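Local coordinates for 5'-Methylthioadenosine Nucleosidase (Arabidopsis thaliana, PDB 2H8G), which is a nucleosidase-type member of the phosphorylase superfamily and holds adenine in a pocket of its alpha/beta fold, at residues R24-V29 / K107-I112; H69-I74 / F258-N263. All coordinates share one frame; numbering follows the deposited sequence.

Contact 1 (R24-V29 / K107-I112)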
ATOM      1  N   ARG A  24     -22.383  10.518 -20.800  1.00 33.61           N
ATOM      2  CA  ARG A  24     -22.316  11.974 -20.810  1.00 34.45           C
ATOM      3  C   ARG A  24     -20.882  12.468 -20.681  1.00 34.26           C
ATOM      4  O   ARG A  24     -19.970  11.693 -20.386  1.00 33.50           O
ATOM      5  CB  ARG A  24     -23.152  12.536 -19.654  1.00 36.82           C
ATOM      6  CG  ARG A  24     -24.556  11.959 -19.564  1.00 38.13           C
ATOM      7  CD  ARG A  24     -25.320  12.528 -18.378  1.00 39.31           C
ATOM      8  NE  ARG A  24     -26.684  12.011 -18.320  1.00 39.81           N
ATOM      9  CZ  ARG A  24     -27.005  10.758 -18.014  1.00 39.73           C
ATOM     10  NH1 ARG A  24     -28.277  10.387 -17.997  1.00 40.93           N
ATOM     11  NH2 ARG A  24     -26.061   9.878 -17.708  1.00 42.23           N
ATOM     12  N   PRO A  25     -20.662  13.772 -20.908  1.00 33.05           N
ATOM     13  CA  PRO A  25     -19.316  14.340 -20.804  1.00 32.74           C
ATOM     14  C   PRO A  25     -18.749  14.186 -19.393  1.00 32.26           C
ATOM     15  O   PRO A  25     -19.491  14.181 -18.411  1.00 31.43           O
ATOM     16  CB  PRO A  25     -19.531  15.808 -21.168  1.00 34.61           C
ATOM     17  CG  PRO A  25     -20.694  15.752 -22.112  1.00 34.50           C
ATOM     18  CD  PRO A  25     -21.611  14.774 -21.427  1.00 34.45           C
ATOM     19  N   ILE A  26     -17.431  14.051 -19.309  1.00 31.35           N
ATOM     20  CA  ILE A  26     -16.748  13.925 -18.031  1.00 30.99           C
ATOM     21  C   ILE A  26     -17.130  15.137 -17.190  1.00 30.11           C
ATOM     22  O   ILE A  26     -17.155  16.259 -17.695  1.00 31.10           O
ATOM     23  CB  ILE A  26     -15.220  13.902 -18.238  1.00 29.86           C
ATOM     24  CG1 ILE A  26     -14.832  12.638 -19.006  1.00 30.22           C
ATOM     25  CG2 ILE A  26     -14.504  13.982 -16.899  1.00 30.75           C
ATOM     26  CD1 ILE A  26     -13.399  12.625 -19.482  1.00 29.54           C
ATOM     27  N   SER A  27     -17.432  14.919 -15.915  1.00 29.73           N
ATOM     28  CA  SER A  27     -17.825  16.024 -15.048  1.00 31.00           C
ATOM     29  C   SER A  27     -16.907  16.228 -13.851  1.00 30.07           C
ATOM     30  O   SER A  27     -16.852  17.322 -13.290  1.00 30.73           O
ATOM     31  CB  SER A  27     -19.261  15.822 -14.556  1.00 31.33           C
ATOM     32  OG  SER A  27     -19.368  14.665 -13.747  1.00 34.49           O
ATOM     33  N   SER A  28     -16.183  15.183 -13.457  1.00 29.57           N
ATOM     34  CA  SER A  28     -15.286  15.295 -12.316  1.00 28.96           C
ATOM     35  C   SER A  28     -13.980  14.548 -12.536  1.00 27.15           C
ATOM     36  O   SER A  28     -13.964  13.443 -13.078  1.00 25.45           O
ATOM     37  CB  SER A  28     -15.965  14.766 -11.049  1.00 31.25           C
ATOM     38  OG  SER A  28     -16.206  13.371 -11.136  1.00 34.71           O
ATOM     39  N   VAL A  29     -12.889  15.166 -12.104  1.00 25.92           N
ATOM     40  CA  VAL A  29     -11.563  14.581 -12.235  1.00 25.67           C
ATOM     41  C   VAL A  29     -10.852  14.682 -10.898  1.00 24.20           C
ATOM     42  O   VAL A  29     -10.948  15.700 -10.216  1.00 23.72           O
ATOM     43  CB  VAL A  29     -10.713  15.338 -13.276  1.00 25.91           C
ATOM     44  CG1 VAL A  29      -9.330  14.700 -13.385  1.00 26.24           C
ATOM     45  CG2 VAL A  29     -11.418  15.344 -14.623  1.00 28.59           C
ATOM     46  N   LYS A 107     -16.227  10.051  -6.118  1.00 25.92           N
ATOM     47  CA  LYS A 107     -16.788   9.389  -7.295  1.00 26.02           C
ATOM     48  C   LYS A 107     -16.403  10.075  -8.608  1.00 25.96           C
ATOM     49  O   LYS A 107     -17.260  10.501  -9.386  1.00 27.54           O
ATOM     50  CB  LYS A 107     -18.311   9.321  -7.157  1.00 27.91           C
ATOM     51  CG  LYS A 107     -18.749   8.786  -5.798  1.00 30.30           C
ATOM     52  CD  LYS A 107     -20.257   8.765  -5.645  1.00 33.68           C
ATOM     53  CE  LYS A 107     -20.650   8.525  -4.194  1.00 35.85           C
ATOM     54  NZ  LYS A 107     -20.234   9.661  -3.320  1.00 39.06           N
ATOM     55  N   PRO A 108     -15.095  10.177  -8.879  1.00 24.82           N
ATOM     56  CA  PRO A 108     -14.594  10.813 -10.100  1.00 24.90           C
ATOM     57  C   PRO A 108     -14.864   9.977 -11.348  1.00 23.57           C
ATOM     58  O   PRO A 108     -15.100   8.771 -11.264  1.00 24.47           O
ATOM     59  CB  PRO A 108     -13.100  10.951  -9.816  1.00 23.67           C
ATOM     60  CG  PRO A 108     -12.814   9.719  -9.033  1.00 25.43           C
ATOM     61  CD  PRO A 108     -13.982   9.662  -8.062  1.00 24.87           C
ATOM     62  N   ASP A 109     -14.837  10.626 -12.508  1.00 24.53           N
ATOM     63  CA  ASP A 109     -15.048   9.925 -13.765  1.00 24.50           C
ATOM     64  C   ASP A 109     -13.715   9.348 -14.218  1.00 23.31           C
ATOM     65  O   ASP A 109     -13.661   8.324 -14.893  1.00 22.23           O
ATOM     66  CB  ASP A 109     -15.564  10.883 -14.841  1.00 27.92           C
ATOM     67  CG  ASP A 109     -16.903  11.491 -14.486  1.00 31.45           C
ATOM     68  OD1 ASP A 109     -17.854  10.725 -14.232  1.00 34.67           O
ATOM     69  OD2 ASP A 109     -17.004  12.736 -14.465  1.00 33.66           O
ATOM     70  N   ILE A 110     -12.639  10.020 -13.828  1.00 23.20           N
ATOM     71  CA  ILE A 110     -11.298   9.604 -14.207  1.00 21.86           C
ATOM     72  C   ILE A 110     -10.295  10.104 -13.180  1.00 21.74           C
ATOM     73  O   ILE A 110     -10.491  11.153 -12.564  1.00 21.87           O
ATOM     74  CB  ILE A 110     -10.948  10.163 -15.611  1.00 22.88           C
ATOM     75  CG1 ILE A 110      -9.571   9.670 -16.066  1.00 23.57           C
ATOM     76  CG2 ILE A 110     -11.010  11.681 -15.590  1.00 24.57           C
ATOM     77  CD1 ILE A 110      -9.325   9.879 -17.563  1.00 24.52           C
ATOM     78  N   ILE A 111      -9.224   9.338 -12.986  1.00 20.22           N
ATOM     79  CA  ILE A 111      -8.181   9.700 -12.036  1.00 20.17           C
ATOM     80  C   ILE A 111      -6.901  10.002 -12.798  1.00 19.39           C
ATOM     81  O   ILE A 111      -6.578   9.323 -13.764  1.00 18.55           O
ATOM     82  CB  ILE A 111      -7.882   8.536 -11.068  1.00 20.10           C
ATOM     83  CG1 ILE A 111      -9.114   8.231 -10.220  1.00 22.69           C
ATOM     84  CG2 ILE A 111      -6.691   8.886 -10.180  1.00 21.85           C
ATOM     85  CD1 ILE A 111      -9.035   6.908  -9.503  1.00 27.60           C
ATOM     86  N   ILE A 112      -6.187  11.036 -12.373  1.00 17.62           N
ATOM     87  CA  ILE A 112      -4.920  11.372 -13.003  1.00 18.45           C
ATOM     88  C   ILE A 112      -3.862  11.357 -11.912  1.00 18.76           C
ATOM     89  O   ILE A 112      -3.944  12.127 -10.958  1.00 18.21           O
ATOM     90  CB  ILE A 112      -4.911  12.787 -13.632  1.00 18.79           C
ATOM     91  CG1 ILE A 112      -6.002  12.905 -14.697  1.00 20.66           C
ATOM     92  CG2 ILE A 112      -3.534  13.064 -14.243  1.00 19.22           C
ATOM     93  CD1 ILE A 112      -6.103  14.290 -15.311  1.00 22.36           C
TER
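Ile26 opens the contact by setting its CG2 methyl against the CB of Asp109, 3.9 Å away, as the two side chains slide past each other in opposite directions. Apolar neighbours of its side chain include Ile259 of helix 233-259 and Leu264 and Leu267 near the C-terminus. The polar part begins at Ser27, whose backbone N bonds to Asp109 OD2 at 2.7 Å, with an N-H...O angle of 158°. This donor meets the carboxylate on the anti side of OD2 and well out of its plane. Ser27 OG takes the syn lone pair of the same oxygen, at 3.1 Å from OD2; a chi1 of 64°, with OG between the backbone N and the carbonyl carbon, puts the hydroxyl there. The next amide joins in: Ser28 N reaches Asp109 OD2 at 2.8 Å, again on the anti side. Three donors thus grip one oxygen, which restrains the rotation of the carboxylate and would be expected to stabilise its negative charge. Asp109 also gives a bond back, its N lying 3.0 Å from Ser28 O and above that carbonyl's plane, while Ser28 OG lies close to Pro108 CA (3.2 Å). With Val29 the contact turns apolar. Its CG2 lies beside Ile110 CG2 at 3.8 Å, the two side chains pointing the same way, and its CG1, anti to the backbone N (chi1 180°), meets Ile112 CD1, also at 3.8 Å. Farther along, Ile110 and Val30 share a backbone hydrogen bond. The whole is a worked case of how two parallel strands, 28-32 and 110-119, can be joined near their starts: Asp109 binds the backbone amides of Ser27 and Ser28, and Val29, Ile110 and Ile112 pack together, Ile112 also against helix 233-259, as the sheet of this alpha/beta fold is covered by helices.

Contact 2 (H69-I74 / F258-N263)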
ATOM      1  N   HIS A  69     -13.342  24.422 -13.082  1.00 42.40           N
ATOM      2  CA  HIS A  69     -12.766  24.975 -14.296  1.00 42.37           C
ATOM      3  C   HIS A  69     -13.700  24.607 -15.436  1.00 41.87           C
ATOM      4  O   HIS A  69     -13.822  23.437 -15.794  1.00 41.03           O
ATOM      5  CB  HIS A  69     -11.380  24.387 -14.557  1.00 43.17           C
ATOM      6  CG  HIS A  69     -10.678  25.006 -15.726  1.00 45.34           C
ATOM      7  ND1 HIS A  69     -10.301  26.331 -15.749  1.00 45.90           N
ATOM      8  CD2 HIS A  69     -10.298  24.486 -16.916  1.00 45.89           C
ATOM      9  CE1 HIS A  69      -9.718  26.601 -16.903  1.00 46.38           C
ATOM     10  NE2 HIS A  69      -9.704  25.498 -17.629  1.00 46.81           N
ATOM     11  N   LYS A  70     -14.365  25.611 -15.997  1.00 41.99           N
ATOM     12  CA  LYS A  70     -15.303  25.394 -17.089  1.00 41.80           C
ATOM     13  C   LYS A  70     -16.388  24.410 -16.670  1.00 41.06           C
ATOM     14  O   LYS A  70     -17.101  24.646 -15.696  1.00 41.65           O
ATOM     15  CB  LYS A  70     -14.568  24.876 -18.328  1.00 43.00           C
ATOM     16  CG  LYS A  70     -13.540  25.853 -18.878  1.00 45.19           C
ATOM     17  CD  LYS A  70     -12.801  25.280 -20.075  1.00 46.25           C
ATOM     18  CE  LYS A  70     -11.726  26.239 -20.562  1.00 46.84           C
ATOM     19  NZ  LYS A  70     -10.959  25.686 -21.714  1.00 48.76           N
ATOM     20  N   ASP A  71     -16.504  23.304 -17.395  1.00 39.98           N
ATOM     21  CA  ASP A  71     -17.520  22.303 -17.092  1.00 39.95           C
ATOM     22  C   ASP A  71     -16.966  21.106 -16.322  1.00 38.57           C
ATOM     23  O   ASP A  71     -17.561  20.029 -16.328  1.00 39.41           O
ATOM     24  CB  ASP A  71     -18.170  21.813 -18.389  1.00 42.45           C
ATOM     25  CG  ASP A  71     -18.674  22.954 -19.256  1.00 44.64           C
ATOM     26  OD1 ASP A  71     -17.836  23.688 -19.826  1.00 45.93           O
ATOM     27  OD2 ASP A  71     -19.907  23.121 -19.365  1.00 47.32           O
ATOM     28  N   LEU A  72     -15.833  21.294 -15.654  1.00 35.93           N
ATOM     29  CA  LEU A  72     -15.222  20.207 -14.899  1.00 34.03           C
ATOM     30  C   LEU A  72     -14.967  20.520 -13.433  1.00 33.35           C
ATOM     31  O   LEU A  72     -14.455  21.586 -13.090  1.00 33.40           O
ATOM     32  CB  LEU A  72     -13.890  19.794 -15.538  1.00 34.43           C
ATOM     33  CG  LEU A  72     -13.892  19.007 -16.847  1.00 34.97           C
ATOM     34  CD1 LEU A  72     -12.457  18.844 -17.332  1.00 36.32           C
ATOM     35  CD2 LEU A  72     -14.540  17.648 -16.633  1.00 36.97           C
ATOM     36  N   ARG A  73     -15.330  19.578 -12.569  1.00 32.63           N
ATOM     37  CA  ARG A  73     -15.082  19.718 -11.145  1.00 33.22           C
ATOM     38  C   ARG A  73     -13.686  19.137 -10.984  1.00 31.25           C
ATOM     39  O   ARG A  73     -13.426  18.022 -11.431  1.00 32.33           O
ATOM     40  CB  ARG A  73     -16.081  18.895 -10.331  1.00 36.53           C
ATOM     41  CG  ARG A  73     -17.496  19.447 -10.327  1.00 41.15           C
ATOM     42  CD  ARG A  73     -18.430  18.551  -9.526  1.00 45.43           C
ATOM     43  NE  ARG A  73     -19.735  19.171  -9.307  1.00 49.76           N
ATOM     44  CZ  ARG A  73     -19.928  20.265  -8.577  1.00 50.96           C
ATOM     45  NH1 ARG A  73     -18.900  20.864  -7.991  1.00 52.32           N
ATOM     46  NH2 ARG A  73     -21.150  20.764  -8.431  1.00 52.10           N
ATOM     47  N   ILE A  74     -12.786  19.894 -10.372  1.00 30.03           N
ATOM     48  CA  ILE A  74     -11.422  19.421 -10.189  1.00 29.63           C
ATOM     49  C   ILE A  74     -11.084  19.206  -8.726  1.00 29.39           C
ATOM     50  O   ILE A  74     -11.219  20.110  -7.904  1.00 29.80           O
ATOM     51  CB  ILE A  74     -10.398  20.411 -10.778  1.00 30.37           C
ATOM     52  CG1 ILE A  74     -10.706  20.659 -12.254  1.00 31.56           C
ATOM     53  CG2 ILE A  74      -8.985  19.855 -10.615  1.00 31.27           C
ATOM     54  CD1 ILE A  74      -9.789  21.667 -12.904  1.00 32.64           C
ATOM     55  N   PHE A 258      -8.145  19.792 -22.327  1.00 27.27           N
ATOM     56  CA  PHE A 258      -8.466  18.850 -23.395  1.00 26.67           C
ATOM     57  C   PHE A 258      -9.664  17.998 -22.984  1.00 27.68           C
ATOM     58  O   PHE A 258     -10.588  17.780 -23.769  1.00 27.68           O
ATOM     59  CB  PHE A 258      -7.282  17.927 -23.675  1.00 26.58           C
ATOM     60  CG  PHE A 258      -7.545  16.922 -24.759  1.00 26.56           C
ATOM     61  CD1 PHE A 258      -7.424  17.276 -26.098  1.00 26.64           C
ATOM     62  CD2 PHE A 258      -7.934  15.625 -24.441  1.00 27.39           C
ATOM     63  CE1 PHE A 258      -7.684  16.352 -27.105  1.00 28.09           C
ATOM     64  CE2 PHE A 258      -8.198  14.693 -25.442  1.00 28.11           C
ATOM     65  CZ  PHE A 258      -8.072  15.058 -26.777  1.00 28.30           C
ATOM     66  N   ILE A 259      -9.631  17.512 -21.746  1.00 27.60           N
ATOM     67  CA  ILE A 259     -10.698  16.671 -21.211  1.00 28.99           C
ATOM     68  C   ILE A 259     -12.044  17.385 -21.127  1.00 29.47           C
ATOM     69  O   ILE A 259     -13.091  16.783 -21.369  1.00 30.41           O
ATOM     70  CB  ILE A 259     -10.329  16.154 -19.802  1.00 28.80           C
ATOM     71  CG1 ILE A 259      -9.166  15.166 -19.906  1.00 28.43           C
ATOM     72  CG2 ILE A 259     -11.537  15.499 -19.140  1.00 30.37           C
ATOM     73  CD1 ILE A 259      -8.641  14.703 -18.562  1.00 30.17           C
ATOM     74  N   ASN A 260     -12.013  18.668 -20.784  1.00 30.59           N
ATOM     75  CA  ASN A 260     -13.237  19.447 -20.649  1.00 31.56           C
ATOM     76  C   ASN A 260     -14.137  19.335 -21.875  1.00 32.10           C
ATOM     77  O   ASN A 260     -13.684  19.476 -23.007  1.00 32.81           O
ATOM     78  CB  ASN A 260     -12.892  20.914 -20.376  1.00 32.55           C
ATOM     79  CG  ASN A 260     -14.126  21.785 -20.211  1.00 33.44           C
ATOM     80  OD1 ASN A 260     -14.603  22.398 -21.169  1.00 36.93           O
ATOM     81  ND2 ASN A 260     -14.657  21.833 -18.995  1.00 32.83           N
ATOM     82  N   GLY A 261     -15.415  19.058 -21.633  1.00 32.75           N
ATOM     83  CA  GLY A 261     -16.372  18.939 -22.718  1.00 33.85           C
ATOM     84  C   GLY A 261     -16.387  17.595 -23.420  1.00 33.58           C
ATOM     85  O   GLY A 261     -17.289  17.311 -24.208  1.00 34.54           O
ATOM     86  N   ARG A 262     -15.391  16.760 -23.142  1.00 33.11           N
ATOM     87  CA  ARG A 262     -15.308  15.448 -23.770  1.00 31.23           C
ATOM     88  C   ARG A 262     -15.809  14.352 -22.842  1.00 31.62           C
ATOM     89  O   ARG A 262     -15.830  14.518 -21.622  1.00 31.08           O
ATOM     90  CB  ARG A 262     -13.858  15.125 -24.147  1.00 32.15           C
ATOM     91  CG  ARG A 262     -13.264  15.967 -25.261  1.00 33.08           C
ATOM     92  CD  ARG A 262     -11.789  15.625 -25.445  1.00 35.23           C
ATOM     93  NE  ARG A 262     -11.157  16.440 -26.478  1.00 38.74           N
ATOM     94  CZ  ARG A 262     -11.222  16.186 -27.780  1.00 39.26           C
ATOM     95  NH1 ARG A 262     -11.889  15.127 -28.221  1.00 41.47           N
ATOM     96  NH2 ARG A 262     -10.628  16.997 -28.644  1.00 40.04           N
ATOM     97  N   ASN A 263     -16.224  13.235 -23.428  1.00 31.75           N
ATOM     98  CA  ASN A 263     -16.659  12.098 -22.631  1.00 32.22           C
ATOM     99  C   ASN A 263     -15.503  11.103 -22.696  1.00 30.88           C
ATOM    100  O   ASN A 263     -14.616  11.241 -23.535  1.00 30.12           O
ATOM    101  CB  ASN A 263     -17.949  11.482 -23.181  1.00 34.45           C
ATOM    102  CG  ASN A 263     -17.875  11.183 -24.656  1.00 36.59           C
ATOM    103  OD1 ASN A 263     -16.953  10.514 -25.121  1.00 38.61           O
ATOM    104  ND2 ASN A 263     -18.854  11.674 -25.407  1.00 37.42           N
TER
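A tight beta hairpin, closed by the type II' turn from His69 to Leu72, packs here against Asn260, where helix 233-259 gives way to a turn. The hairpin is held by a pair of backbone bonds between His69 and Leu72; Leu72 N lies 2.9 Å from His69 O. Leu72 supplies the apolar half of the contact. Its CD1 touches Asn260 CA at 3.5 Å and Asn260 CB at 3.7 Å, the two side chains passing in opposite directions, and the same methyl reaches Ile259 CG2 at 3.9 Å. Asn260 turns its CG anti to the backbone N (chi1 -179°), which carries the amide group toward the hairpin. There its CG comes within 3.6 Å of Lys70 CB, and the Asp71 side chain crosses that of Asn260 at about a right angle, the carboxylate and amide planes being 49° apart. Beyond CG the Lys70 chain is extended, and its NZ bonds to Asn257 OD1, an oxygen that also accepts from His69 NE2. The helix end is finished by a type II turn from Ile259 to Arg262, in which Arg262 N meets Ile259 O at 2.9 Å. Gly261 takes the positive phi of this turn. The contact therefore rests on apolar packing of Leu72 against Ile259 and the backbone of Asn260, with the exposed Lys70 and Asp71 bringing charge to the solvent-exposed side, while the hydrogen bonds of His69 and Lys70 to Asn257 tie the hairpin to the helix.

The centres of contacts 1 and 2 lie about 8 Å apart, and their segments alternate along the chain: 24-29, 69-74, 107-112, 258-263. Strand 28-32 is the common element in the sheet, with 72-78 on one flank and 110-119 on the other, both parallel to it. Two probable hydrogen bonds tie the contacts directly, Ser27 O to Arg73 N at 2.8 Å and Ile26 N to Arg262 O at 2.9 Å, and Ile26 of contact 1 packs on Leu72 and Ile259 of contact 2. Distant parts of the sequence, including both terminal regions, thus meet at one end of the sheet. Farther on, strand 110-119 supplies Thr116, Cys117 and Gly118 to the adenine pocket.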